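Thermospermine synthase (Medicago truncatula, PDB 6BQ6) probably catalyses aminopropyl transfer from decarboxylated S-adenosylmethionine to spermidine, giving thermospermine, the polyamine bound here. Local coordinates at residues E81-I86 / I251-D256; Y247-P252 / V296-L301; H88-H93 / N287-G292; Q57-L62 / L71-K76; A221-H226 / T300-V305. All blocks are in the same frame, centred on the assembly; numbering follows the deposited sequence.

All five contacts are largely buried, but their chemistry differs. Contact 4 stands apart in the N-terminal beta domain, where two strands pair through backbone bonds and leucine-rich packing. The other four lie in and around the Rossmann-like domain. Glu-89 in contact 3 takes three backbone N-H groups. Asp-83 in contact 1, at the approach to the same helix 84-98, takes one N-H and a serine hydroxyl. Contact 2 shares Ile-251 and Pro-252 with contact 1, but sets the end of a helix on the sheet edge. Contact 5 shares Thr-300 and Leu-301 with contact 2 and is mainly apolar. Contacts 1, 2, 3 and 5 all touch the second subunit. Contact 1 reaches thermospermine through Tyr-254.

Contact 1: residues E81-I86 / I251-D256. With TER (N-(3-amino-propyl)-N-(5-aminopropyl)-1,4-diaminobutane), chain F.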
# COMPACT_ATOMS: atom_id res chain seq x y z
N GLU B 81 17.34 5.56 -13.07
CA GLU B 81 18.35 5.19 -14.01
C GLU B 81 17.86 4.99 -15.45
O GLU B 81 18.55 5.40 -16.39
CB GLU B 81 19.05 3.93 -13.50
CG GLU B 81 20.16 3.38 -14.35
CD GLU B 81 20.81 2.13 -13.71
OE1 GLU B 81 20.14 1.39 -12.95
OE2 GLU B 81 22.03 1.94 -13.94
N THR B 82 16.71 4.34 -15.63
CA THR B 82 16.30 4.00 -16.97
C THR B 82 15.86 5.23 -17.77
O THR B 82 15.91 5.18 -18.98
CB THR B 82 15.13 2.99 -17.01
OG1 THR B 82 14.06 3.46 -16.17
CG2 THR B 82 15.60 1.64 -16.53
N ASP B 83 15.33 6.26 -17.11
CA ASP B 83 14.78 7.37 -17.83
C ASP B 83 15.21 8.76 -17.43
O ASP B 83 14.69 9.73 -18.01
CB ASP B 83 13.24 7.30 -17.92
CG ASP B 83 12.53 7.30 -16.59
OD1 ASP B 83 13.10 7.76 -15.59
OD2 ASP B 83 11.37 6.83 -16.54
N GLU B 84 16.15 8.91 -16.52
CA GLU B 84 16.64 10.26 -16.20
C GLU B 84 17.20 11.01 -17.40
O GLU B 84 17.17 12.23 -17.43
CB GLU B 84 17.62 10.27 -15.02
CG GLU B 84 18.89 9.48 -15.21
CD GLU B 84 20.02 10.22 -15.89
OE1 GLU B 84 21.11 9.61 -15.99
OE2 GLU B 84 19.90 11.36 -16.37
N PHE B 85 17.72 10.28 -18.39
CA PHE B 85 18.22 10.89 -19.63
C PHE B 85 17.15 11.79 -20.29
O PHE B 85 17.47 12.79 -20.91
CB PHE B 85 18.78 9.86 -20.61
CG PHE B 85 17.75 9.04 -21.35
CD1 PHE B 85 17.23 9.46 -22.52
CD2 PHE B 85 17.28 7.85 -20.82
CE1 PHE B 85 16.28 8.72 -23.21
CE2 PHE B 85 16.33 7.10 -21.50
CZ PHE B 85 15.82 7.54 -22.68
N ILE B 86 15.86 11.41 -20.16
CA ILE B 86 14.80 12.21 -20.74
C ILE B 86 14.74 13.59 -20.04
O ILE B 86 14.71 14.61 -20.73
CB ILE B 86 13.45 11.51 -20.65
CG1 ILE B 86 13.51 10.14 -21.33
CG2 ILE B 86 12.33 12.35 -21.28
CD1 ILE B 86 12.23 9.37 -21.20
N ILE B 251 7.85 11.35 -18.54
CA ILE B 251 8.92 10.64 -17.86
C ILE B 251 8.27 9.46 -17.08
O ILE B 251 7.57 9.66 -16.12
CB ILE B 251 9.71 11.58 -16.97
CG1 ILE B 251 10.40 12.65 -17.87
CG2 ILE B 251 10.80 10.83 -16.21
CD1 ILE B 251 10.77 13.85 -17.11
N PRO B 252 8.46 8.25 -17.55
CA PRO B 252 7.68 7.13 -17.02
C PRO B 252 7.80 6.99 -15.52
O PRO B 252 6.79 6.79 -14.86
CB PRO B 252 8.28 5.90 -17.74
CG PRO B 252 8.77 6.44 -19.01
CD PRO B 252 9.21 7.85 -18.76
N SER B 253 8.99 7.17 -14.97
CA SER B 253 9.19 6.99 -13.54
C SER B 253 8.52 8.06 -12.71
O SER B 253 8.28 7.86 -11.52
CB SER B 253 10.67 6.94 -13.17
OG SER B 253 11.34 8.12 -13.52
N TYR B 254 8.23 9.20 -13.32
CA TYR B 254 7.52 10.29 -12.67
C TYR B 254 6.02 10.15 -12.68
O TYR B 254 5.34 10.97 -12.04
CB TYR B 254 7.94 11.62 -13.34
CG TYR B 254 9.37 12.11 -13.15
CD1 TYR B 254 10.35 11.35 -12.47
CD2 TYR B 254 9.76 13.33 -13.67
CE1 TYR B 254 11.64 11.83 -12.32
CE2 TYR B 254 11.05 13.82 -13.53
CZ TYR B 254 11.99 13.07 -12.86
OH TYR B 254 13.25 13.56 -12.72
N ALA B 255 5.47 9.17 -13.41
CA ALA B 255 4.03 8.98 -13.64
C ALA B 255 3.31 10.22 -14.11
O ALA B 255 2.16 10.45 -13.75
CB ALA B 255 3.32 8.39 -12.39
N ASP B 256 4.00 11.08 -14.88
CA ASP B 256 3.37 12.25 -15.40
C ASP B 256 4.21 12.79 -16.52
O ASP B 256 5.36 12.35 -16.75
CB ASP B 256 3.24 13.33 -14.33
CG ASP B 256 2.01 14.25 -14.54
OD1 ASP B 256 1.38 14.21 -15.63
OD2 ASP B 256 1.73 15.00 -13.61
N1 TER F . 17.04 19.17 -6.06
C2 TER F . 17.47 18.77 -7.39
C3 TER F . 16.40 19.16 -8.41
C4 TER F . 15.14 18.34 -8.30
N5 TER F . 14.29 18.55 -9.44
C6 TER F . 13.81 17.43 -10.22
C7 TER F . 12.40 17.68 -10.73
C8 TER F . 11.74 16.34 -11.03
N9 TER F . 11.08 15.78 -9.87
C10 TER F . 10.44 14.49 -10.01
C11 TER F . 9.26 14.27 -9.10
C12 TER F . 8.51 13.04 -9.60
C13 TER F . 7.51 12.49 -8.60
N14 TER F . 6.81 13.56 -7.90
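Asp-83 and Ser-253 are joined by two hydrogen bonds. Ser-253 OG donates to Asp-83 OD1 at 2.7 Å, on the syn lone pair. Ser-253 N donates to Asp-83 OD2 at 2.9 Å, also from the syn side and 18° out of the carboxylate plane. One residue thus grips both oxygens and fixes the rotation of the carboxylate. Asp-83 CG lies between the backbone N and the carbonyl carbon (chi1 61°), where the carboxylate it carries can face Ser-253. Pro-252 slides past this side chain in the opposite direction, with its CD 3.3 Å from Asp-83 OD2. The proline nitrogen has no hydrogen to offer.

An alanine at Asp-83 would probably leave both Ser-253 OG and Ser-253 N without their acceptor and free the 252-254 turn to shift.

Apolar packing backs the polar grip. Ile-86 CG2 touches Ile-251 CG1 at 3.9 Å. Ile-86 and Pro-252 cross at about a right angle. Ile-223 of the second subunit packs on both of them.

Farther out, Tyr-254 N bonds to Ile-251 O at 2.9 Å and closes the 3-10 turn. Ile-251 CG2 sits over the centre of one face of the Tyr-254 ring. Thermospermine C10 covers the centre of the opposite face, 3.5 Å from Tyr-254 CZ. The ring is also held by its OH, which bonds to Gln-78 O. Asp-83, just ahead of helix 84-98, thereby anchors the turn between strands 243-251 and 256-264, which contributes Tyr-254 to the polyamine pocket.

Contact 2: residues Y247-P252 / V296-L301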
# COMPACT_ATOMS: atom_id res chain seq x y z
N TYR B 247 7.51 23.78 -22.56
CA TYR B 247 7.57 22.49 -23.25
C TYR B 247 7.54 21.35 -22.29
O TYR B 247 7.75 21.52 -21.07
CB TYR B 247 8.77 22.44 -24.20
CG TYR B 247 10.12 22.49 -23.56
CD1 TYR B 247 10.67 23.68 -23.16
CD2 TYR B 247 10.91 21.34 -23.49
CE1 TYR B 247 11.94 23.73 -22.62
CE2 TYR B 247 12.20 21.40 -22.96
CZ TYR B 247 12.71 22.58 -22.57
OH TYR B 247 13.94 22.67 -21.97
N SER B 248 7.14 20.18 -22.76
CA SER B 248 6.92 19.06 -21.87
C SER B 248 7.20 17.71 -22.49
O SER B 248 7.26 17.58 -23.72
CB SER B 248 5.48 19.12 -21.32
OG SER B 248 4.53 18.93 -22.37
N ALA B 249 7.34 16.70 -21.66
CA ALA B 249 7.62 15.34 -22.12
C ALA B 249 7.30 14.38 -21.04
O ALA B 249 7.47 14.66 -19.88
CB ALA B 249 9.10 15.23 -22.50
N HIS B 250 6.87 13.19 -21.42
CA HIS B 250 6.61 12.15 -20.44
C HIS B 250 7.86 11.53 -19.86
O HIS B 250 8.78 11.18 -20.61
CB HIS B 250 5.84 11.03 -21.16
CG HIS B 250 5.35 9.92 -20.25
ND1 HIS B 250 5.71 8.61 -20.44
CD2 HIS B 250 4.56 9.94 -19.16
CE1 HIS B 250 5.19 7.87 -19.48
NE2 HIS B 250 4.48 8.66 -18.69
N ILE B 251 7.85 11.35 -18.54
CA ILE B 251 8.92 10.64 -17.86
C ILE B 251 8.27 9.46 -17.08
O ILE B 251 7.57 9.66 -16.12
CB ILE B 251 9.71 11.58 -16.97
CG1 ILE B 251 10.40 12.65 -17.87
CG2 ILE B 251 10.80 10.83 -16.21
CD1 ILE B 251 10.77 13.85 -17.11
N PRO B 252 8.46 8.25 -17.55
CA PRO B 252 7.68 7.13 -17.02
C PRO B 252 7.80 6.99 -15.52
O PRO B 252 6.79 6.79 -14.86
CB PRO B 252 8.28 5.90 -17.74
CG PRO B 252 8.77 6.44 -19.01
CD PRO B 252 9.21 7.85 -18.76
N VAL B 296 10.14 20.16 -31.15
CA VAL B 296 8.99 20.88 -31.73
C VAL B 296 7.70 20.29 -31.21
O VAL B 296 6.82 21.05 -30.82
CB VAL B 296 9.05 20.93 -33.26
CG1 VAL B 296 7.69 21.33 -33.86
CG2 VAL B 296 10.19 21.85 -33.67
N SER B 297 7.64 18.96 -31.12
CA SER B 297 6.46 18.25 -30.56
C SER B 297 6.26 18.63 -29.07
O SER B 297 5.16 19.02 -28.66
CB SER B 297 6.65 16.73 -30.66
OG SER B 297 5.51 16.06 -30.06
N SER B 298 7.35 18.59 -28.31
CA SER B 298 7.33 18.96 -26.88
C SER B 298 6.84 20.36 -26.64
O SER B 298 6.19 20.62 -25.62
CB SER B 298 8.71 18.85 -26.23
OG SER B 298 9.04 17.46 -26.14
N SER B 299 7.20 21.26 -27.54
CA SER B 299 6.83 22.67 -27.40
C SER B 299 5.46 23.03 -28.00
O SER B 299 5.06 24.18 -27.99
CB SER B 299 7.97 23.55 -27.90
OG SER B 299 8.15 23.38 -29.26
N THR B 300 4.75 22.04 -28.50
CA THR B 300 3.40 22.22 -28.96
C THR B 300 2.55 21.59 -27.90
O THR B 300 2.36 20.36 -27.88
CB THR B 300 3.15 21.49 -30.30
OG1 THR B 300 4.14 21.87 -31.29
CG2 THR B 300 1.73 21.77 -30.80
N LEU B 301 1.99 22.40 -27.04
CA LEU B 301 1.23 21.87 -25.92
C LEU B 301 -0.18 21.55 -26.44
O LEU B 301 -0.56 22.02 -27.52
CB LEU B 301 1.16 22.92 -24.82
CG LEU B 301 2.58 23.24 -24.35
CD1 LEU B 301 2.51 24.28 -23.31
CD2 LEU B 301 3.27 21.99 -23.85
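The carbonyl of Ser-298 receives Ser-248 N in the tight part of this contact. The bond from Ser-248 N to Ser-298 O is 3.0 Å long, and the donor stands above the carbonyl plane, 44° out of it. The same oxygen, Ser-298 O, meets Tyr-247 CA at 3.3 Å in a CA-H...O contact. Ser-298 OG stands beside its own backbone N (chi1 -70°) and lies 3.0 Å from Ser-248 O. Thr-294 O competes for the same proton, so this second bond is uncertain. Ser-298 CB comes to the edge of the Tyr-247 ring, near its plane. The far end of that ring is held by a bond from its hydroxyl to Cys-90 O.

The other side is looser. Ser-299 CB approaches Tyr-247 CB at 3.9 Å. Leu-301 CD2 reaches Ser-248 OG at 3.6 Å. Thr-300 points away from the strand, and its OG1 turns back to bond Val-296 O at 2.8 Å. Around Thr-300 the contact is partly exposed and borders the second subunit, where Ser-297 OG bonds to Thr-300 O of the neighbouring chain.

The last turn of helix 292-298 is docked on strand 243-251, the outermost strand at this end of the Rossmann-like sheet within the chain.

Contact 3: residues H88-H93 / N287-G292; sequences HECLVH and NRYLDG
Glu-89 reaches from helix 84-98 into the loop that ends at Asp-291 and binds three successive backbone N-H groups. From CB, the first torsion (chi1 -75°) sets CG beside the backbone N. There CG lies at the edge of the His-93 ring, in its plane. The chain is extended beyond CG and carries the carboxylate straight to the loop. Glu-89 OE2 takes Arg-288 N at 2.9 Å on its syn lone pair, with an N-H...O angle of 163°. OE1 accepts twice. Tyr-289 N meets Glu-89 OE1 at 2.8 Å from the syn side, tilted out of the carboxylate plane. Leu-290 N meets Glu-89 OE1 at 3.0 Å, nearly in line with the C-O bond. These N-H groups probably help to stabilise the charge of a buried carboxylate. Arg-121 adds a long, weak ion pair to OE2.

The loop so held leads into helix 292-298, where Asp-291 is the N-cap. The contact ties this C-terminal region to helix 84-98, which precedes strand 104-107 of the Rossmann-like sheet.

Other contacts flank the glutamate. Cys-90 SG approaches the Tyr-289 ring obliquely, 3.6 Å from Tyr-289 CE2, as a sulfur-aromatic contact. Leu-290 CD2 packs on His-93 CB at 3.8 Å. His-93 and Asn-287 reach toward each other tip to tip, with ring and amide planes 24° apart. His-93 NE2 has its hydrogen bond with Glu-118. Asn-287 ND2 donates to Leu-290 O at 3.3 Å, with that oxygen in the amide plane. Asn-287 O takes a bond from Lys-303 NZ of the second subunit.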
# COMPACT_ATOMS: atom_id res chain seq x y z
N HIS B 88 16.99 15.07 -18.20
CA HIS B 88 18.19 15.87 -18.30
C HIS B 88 18.47 16.36 -19.71
O HIS B 88 18.94 17.47 -19.89
CB HIS B 88 19.36 15.16 -17.66
CG HIS B 88 19.21 15.04 -16.18
ND1 HIS B 88 18.82 13.88 -15.55
CD2 HIS B 88 19.26 16.00 -15.21
CE1 HIS B 88 18.70 14.11 -14.25
NE2 HIS B 88 18.98 15.38 -14.02
N GLU B 89 18.17 15.56 -20.73
CA GLU B 89 18.28 16.06 -22.10
C GLU B 89 17.28 17.17 -22.39
O GLU B 89 17.63 18.17 -23.00
CB GLU B 89 18.08 14.96 -23.12
CG GLU B 89 19.28 14.02 -23.27
CD GLU B 89 19.13 13.04 -24.40
OE1 GLU B 89 18.24 13.21 -25.29
OE2 GLU B 89 19.93 12.07 -24.44
N CYS B 90 16.04 17.00 -21.92
CA CYS B 90 15.01 18.06 -22.08
C CYS B 90 15.35 19.33 -21.33
O CYS B 90 15.10 20.42 -21.86
CB CYS B 90 13.63 17.61 -21.69
SG CYS B 90 12.92 16.41 -22.84
N LEU B 91 15.90 19.21 -20.13
CA LEU B 91 16.26 20.37 -19.32
C LEU B 91 17.38 21.18 -19.97
O LEU B 91 17.35 22.39 -19.94
CB LEU B 91 16.74 19.96 -17.94
CG LEU B 91 17.30 21.03 -16.95
CD1 LEU B 91 16.21 22.07 -16.64
CD2 LEU B 91 17.85 20.39 -15.72
N VAL B 92 18.36 20.50 -20.57
CA VAL B 92 19.62 21.12 -21.02
C VAL B 92 19.68 21.49 -22.48
O VAL B 92 20.00 22.63 -22.84
CB VAL B 92 20.82 20.21 -20.65
CG1 VAL B 92 22.10 20.67 -21.32
CG2 VAL B 92 20.97 20.18 -19.12
N HIS B 93 19.35 20.54 -23.37
CA HIS B 93 19.70 20.76 -24.77
C HIS B 93 18.98 21.85 -25.51
O HIS B 93 19.64 22.60 -26.24
CB HIS B 93 19.74 19.44 -25.51
CG HIS B 93 20.72 18.50 -24.94
ND1 HIS B 93 22.02 18.88 -24.68
CD2 HIS B 93 20.63 17.22 -24.51
CE1 HIS B 93 22.67 17.90 -24.11
NE2 HIS B 93 21.86 16.87 -23.99
N ASN B 287 22.14 12.13 -28.91
CA ASN B 287 21.10 12.17 -27.88
C ASN B 287 20.24 10.92 -27.97
O ASN B 287 20.06 10.36 -29.05
CB ASN B 287 20.21 13.39 -28.07
CG ASN B 287 20.89 14.68 -27.67
OD1 ASN B 287 21.91 14.67 -27.02
ND2 ASN B 287 20.28 15.80 -28.01
N ARG B 288 19.78 10.47 -26.81
CA ARG B 288 18.93 9.29 -26.68
C ARG B 288 17.45 9.67 -26.83
O ARG B 288 16.65 8.90 -27.37
CB ARG B 288 19.23 8.61 -25.33
CG ARG B 288 20.66 8.08 -25.24
CD ARG B 288 21.08 7.68 -23.81
NE ARG B 288 20.29 6.52 -23.39
CZ ARG B 288 20.14 6.05 -22.16
NH1 ARG B 288 20.75 6.62 -21.10
NH2 ARG B 288 19.35 4.99 -21.97
N TYR B 289 17.07 10.85 -26.34
CA TYR B 289 15.65 11.24 -26.33
C TYR B 289 15.37 12.30 -27.38
O TYR B 289 14.38 12.23 -28.08
CB TYR B 289 15.20 11.79 -24.96
CG TYR B 289 13.74 12.14 -25.00
CD1 TYR B 289 12.78 11.17 -25.04
CD2 TYR B 289 13.34 13.47 -25.04
CE1 TYR B 289 11.42 11.52 -25.11
CE2 TYR B 289 12.04 13.80 -25.11
CZ TYR B 289 11.10 12.87 -25.17
OH TYR B 289 9.79 13.29 -25.26
N LEU B 290 16.21 13.32 -27.45
CA LEU B 290 15.85 14.56 -28.09
C LEU B 290 16.48 14.68 -29.50
O LEU B 290 17.69 14.61 -29.64
CB LEU B 290 16.30 15.69 -27.18
CG LEU B 290 15.66 17.01 -27.52
CD1 LEU B 290 14.24 17.14 -26.99
CD2 LEU B 290 16.53 18.09 -26.96
N ASP B 291 15.64 14.79 -30.54
CA ASP B 291 16.02 15.36 -31.82
C ASP B 291 15.15 16.59 -32.04
O ASP B 291 14.32 16.95 -31.18
CB ASP B 291 15.98 14.35 -32.99
CG ASP B 291 14.63 13.77 -33.27
OD1 ASP B 291 13.59 14.23 -32.68
OD2 ASP B 291 14.56 12.80 -34.07
N GLY B 292 15.32 17.26 -33.18
CA GLY B 292 14.59 18.49 -33.41
C GLY B 292 13.11 18.32 -33.47
O GLY B 292 12.36 19.15 -32.87

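Contact 4: residues Q57-L62 / L71-K76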
# COMPACT_ATOMS: atom_id res chain seq x y z
N GLN B 57 17.54 17.24 4.03
CA GLN B 57 16.72 16.17 3.43
C GLN B 57 17.34 14.79 3.58
O GLN B 57 18.55 14.68 3.66
CB GLN B 57 16.48 16.45 1.93
CG GLN B 57 17.77 16.49 1.12
CD GLN B 57 17.68 17.35 -0.12
OE1 GLN B 57 16.65 17.38 -0.79
NE2 GLN B 57 18.76 18.04 -0.44
N ASP B 58 16.49 13.76 3.69
CA ASP B 58 16.92 12.36 3.64
C ASP B 58 17.24 11.99 2.21
O ASP B 58 16.67 12.53 1.29
CB ASP B 58 15.83 11.41 4.15
CG ASP B 58 15.53 11.58 5.65
OD1 ASP B 58 16.30 12.26 6.38
OD2 ASP B 58 14.49 11.04 6.08
N ILE B 59 18.17 11.06 2.06
CA ILE B 59 18.73 10.67 0.79
C ILE B 59 18.70 9.16 0.75
O ILE B 59 19.08 8.54 1.70
CB ILE B 59 20.21 11.14 0.68
CG1 ILE B 59 20.28 12.65 0.95
CG2 ILE B 59 20.75 10.76 -0.68
CD1 ILE B 59 21.62 13.19 1.38
N ALA B 60 18.22 8.58 -0.35
CA ALA B 60 18.15 7.12 -0.51
C ALA B 60 18.43 6.77 -1.96
O ALA B 60 18.05 7.52 -2.86
CB ALA B 60 16.77 6.60 -0.11
N LEU B 61 19.22 5.72 -2.18
CA LEU B 61 19.40 5.14 -3.50
C LEU B 61 18.86 3.71 -3.50
O LEU B 61 19.31 2.85 -2.72
CB LEU B 61 20.86 5.17 -3.89
CG LEU B 61 21.19 4.79 -5.33
CD1 LEU B 61 20.73 5.80 -6.38
CD2 LEU B 61 22.68 4.51 -5.46
N LEU B 62 17.86 3.50 -4.35
CA LEU B 62 17.12 2.24 -4.38
C LEU B 62 17.46 1.52 -5.64
O LEU B 62 17.61 2.15 -6.65
CB LEU B 62 15.62 2.51 -4.36
CG LEU B 62 15.17 3.44 -3.25
CD1 LEU B 62 13.65 3.61 -3.30
CD2 LEU B 62 15.58 2.94 -1.87
N LEU B 71 17.20 7.58 -7.25
CA LEU B 71 17.60 8.52 -6.22
C LEU B 71 16.33 9.13 -5.67
O LEU B 71 15.53 9.69 -6.43
CB LEU B 71 18.54 9.56 -6.79
CG LEU B 71 18.99 10.64 -5.80
CD1 LEU B 71 19.92 10.07 -4.73
CD2 LEU B 71 19.65 11.81 -6.53
N VAL B 72 16.16 9.05 -4.36
CA VAL B 72 15.01 9.59 -3.66
C VAL B 72 15.44 10.57 -2.60
O VAL B 72 16.30 10.24 -1.79
CB VAL B 72 14.23 8.41 -3.02
CG1 VAL B 72 12.97 8.84 -2.26
CG2 VAL B 72 13.87 7.43 -4.13
N LEU B 73 14.84 11.77 -2.62
CA LEU B 73 15.16 12.81 -1.65
C LEU B 73 13.90 13.14 -0.88
O LEU B 73 12.89 13.49 -1.49
CB LEU B 73 15.71 14.06 -2.29
CG LEU B 73 17.03 13.93 -3.05
CD1 LEU B 73 17.46 15.27 -3.61
CD2 LEU B 73 18.15 13.29 -2.24
N ASP B 74 13.96 12.98 0.43
CA ASP B 74 12.80 13.17 1.33
C ASP B 74 11.57 12.41 0.83
O ASP B 74 10.48 12.95 0.74
CB ASP B 74 12.53 14.67 1.53
CG ASP B 74 13.32 15.28 2.73
OD1 ASP B 74 13.73 14.56 3.69
OD2 ASP B 74 13.48 16.50 2.73
N GLY B 75 11.81 11.16 0.45
CA GLY B 75 10.78 10.27 -0.07
C GLY B 75 10.17 10.61 -1.42
O GLY B 75 9.14 10.03 -1.80
N LYS B 76 10.79 11.54 -2.14
CA LYS B 76 10.34 11.92 -3.46
C LYS B 76 11.40 11.52 -4.46
O LYS B 76 12.55 11.92 -4.36
CB LYS B 76 10.06 13.41 -3.51
CG LYS B 76 9.12 13.89 -2.39
CD LYS B 76 8.03 14.82 -2.90
CE LYS B 76 8.57 16.18 -3.32
NZ LYS B 76 7.64 16.84 -4.29
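The carboxylate of Asp-74 is met from above its plane by Asp-58 N, which donates to Asp-74 OD1 at 2.9 Å and stands 61° out of the plane. This bond closes one end of an antiparallel beta hairpin, strands 58-64 and 70-73, in the N-terminal domain. Asp-74 OD2 lies 3.1 Å from Gln-57 CB. The side chains of Asp-58 and Asp-74 cross at about a right angle, their carboxylate planes 63° apart. The two are like charges, with Asp-58 OD2 4.3 Å from Asp-74 OD1. The Gln-57 side chain crosses Leu-73 obliquely, with Gln-57 OE1 3.6 Å from Leu-73 CD1. Gln-57 NE2 bonds to Asp-134. Gln-57 binds adenosine in another structure of this protein.

A type I' turn from Leu-73 to Lys-76 leads on to strand 76-80. Asp-74 and Gly-75 both have positive phi, as that turn requires.

Ile-59 with Leu-73 and Leu-61 with Leu-71 are non-hydrogen-bonded pairs on one face of the sheet. Ile-59 CG1 touches Leu-73 CD2 at 3.9 Å, the two side chains lying side by side. Phe-140 of helix 135-144 packs on Ile-59 and Leu-61. On the other face Leu-62 CD1 meets Val-72 CG2 at 3.9 Å, and Tyr-31 touches both residues.

Ala-60 and Val-72 form the hydrogen-bonded pair. Ala-60 N donates to Val-72 O at 2.9 Å. The return bond, Val-72 N to Ala-60 O, is nearly straight, at 172°.

Contact 5: residues A221-H226 / T300-V305; sequences AGIFSH and TLSKAV
Val-305 lies against one face of the His-226 ring, and the two side chains slide past each other in opposite directions. This is a CH-pi contact. Val-305 CG2 stands over the ring, 26° off its normal and 3.8 Å from His-226 ND1. Val-305 CG1 lies over the same face, 4.1 Å from His-226 CG.

A second apolar contact is tight. Ile-223 CD1 presses on Ala-304 CB at 3.4 Å, closer than usual for two carbons.

The polar bonds fix the histidine. His-226 ND1 donates to Gly-222 O at 2.9 Å, in both the carbonyl plane and the ring plane. The same oxygen, Gly-222 O, accepts His-226 N, also at 2.9 Å. On the far side of the ring NE2 bonds to Ser-308, so both nitrogens hold its rotation. An alanine at His-226 would probably leave Val-305 without the ring it packs on and Ser-308 OG without this partner. Lys-303 makes a salt bridge to Glu-286 of the second subunit.

Gly-222 suits its place, since a CB there would clash with Ser-225 OG. Ser-302 is the N-cap of helix 303-311. The contact sets the first turn of that helix against the loop between strand 212-220 and helix 230-238, and Ala-221 of this loop touches Ser-248 of strand 243-251.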
# COMPACT_ATOMS: atom_id res chain seq x y z
N ALA B 221 3.39 18.62 -15.79
CA ALA B 221 2.79 19.29 -16.95
C ALA B 221 1.66 18.46 -17.60
O ALA B 221 1.39 18.57 -18.79
CB ALA B 221 3.83 19.72 -17.92
N GLY B 222 1.00 17.67 -16.78
CA GLY B 222 -0.19 16.92 -17.21
C GLY B 222 -1.42 17.78 -17.49
O GLY B 222 -1.50 18.96 -17.15
N ILE B 223 -2.38 17.15 -18.17
CA ILE B 223 -3.59 17.87 -18.61
C ILE B 223 -4.25 18.61 -17.44
O ILE B 223 -4.74 19.73 -17.63
CB ILE B 223 -4.54 16.88 -19.34
CG1 ILE B 223 -5.86 17.49 -19.79
CG2 ILE B 223 -4.89 15.71 -18.45
CD1 ILE B 223 -5.70 18.68 -20.65
N PHE B 224 -4.31 17.99 -16.26
CA PHE B 224 -4.75 18.67 -15.05
C PHE B 224 -3.61 19.09 -14.10
O PHE B 224 -3.71 20.12 -13.42
CB PHE B 224 -5.80 17.81 -14.34
CG PHE B 224 -6.97 17.53 -15.22
CD1 PHE B 224 -7.72 18.60 -15.77
CD2 PHE B 224 -7.27 16.26 -15.60
CE1 PHE B 224 -8.79 18.33 -16.61
CE2 PHE B 224 -8.33 15.98 -16.44
CZ PHE B 224 -9.07 17.02 -16.97
N SER B 225 -2.57 18.27 -14.01
CA SER B 225 -1.50 18.57 -13.02
C SER B 225 -0.71 19.81 -13.35
O SER B 225 -0.07 20.41 -12.45
CB SER B 225 -0.57 17.37 -12.90
OG SER B 225 0.16 17.12 -14.08
N HIS B 226 -0.75 20.25 -14.61
CA HIS B 226 0.03 21.43 -15.05
C HIS B 226 -0.35 22.72 -14.30
O HIS B 226 0.39 23.70 -14.33
CB HIS B 226 -0.08 21.70 -16.56
CG HIS B 226 -1.37 22.36 -16.96
ND1 HIS B 226 -2.52 21.65 -17.24
CD2 HIS B 226 -1.70 23.67 -17.07
CE1 HIS B 226 -3.51 22.50 -17.49
NE2 HIS B 226 -3.04 23.73 -17.40
N THR B 300 4.75 22.04 -28.50
CA THR B 300 3.40 22.22 -28.96
C THR B 300 2.55 21.59 -27.90
O THR B 300 2.36 20.36 -27.88
CB THR B 300 3.15 21.49 -30.30
OG1 THR B 300 4.14 21.87 -31.29
CG2 THR B 300 1.73 21.77 -30.80
N LEU B 301 1.99 22.40 -27.04
CA LEU B 301 1.23 21.87 -25.92
C LEU B 301 -0.18 21.55 -26.44
O LEU B 301 -0.56 22.02 -27.52
CB LEU B 301 1.16 22.92 -24.82
CG LEU B 301 2.58 23.24 -24.35
CD1 LEU B 301 2.51 24.28 -23.31
CD2 LEU B 301 3.27 21.99 -23.85
N SER B 302 -0.96 20.80 -25.69
CA SER B 302 -2.33 20.45 -26.14
C SER B 302 -3.25 21.65 -25.98
O SER B 302 -2.94 22.61 -25.30
CB SER B 302 -2.89 19.28 -25.36
OG SER B 302 -3.25 19.67 -24.02
N LYS B 303 -4.43 21.56 -26.59
CA LYS B 303 -5.37 22.68 -26.58
C LYS B 303 -5.65 23.24 -25.19
O LYS B 303 -5.58 24.46 -24.98
CB LYS B 303 -6.70 22.23 -27.21
CG LYS B 303 -7.77 23.30 -27.27
CD LYS B 303 -9.10 22.73 -27.69
CE LYS B 303 -10.12 23.83 -27.94
NZ LYS B 303 -11.30 23.21 -28.57
N ALA B 304 -5.98 22.35 -24.26
CA ALA B 304 -6.37 22.75 -22.91
C ALA B 304 -5.20 23.38 -22.14
O ALA B 304 -5.35 24.34 -21.38
CB ALA B 304 -6.83 21.53 -22.18
N VAL B 305 -4.03 22.78 -22.31
CA VAL B 305 -2.84 23.27 -21.58
C VAL B 305 -2.40 24.60 -22.16
O VAL B 305 -2.15 25.56 -21.42
CB VAL B 305 -1.68 22.22 -21.61
CG1 VAL B 305 -0.43 22.78 -20.94
CG2 VAL B 305 -2.08 20.94 -20.93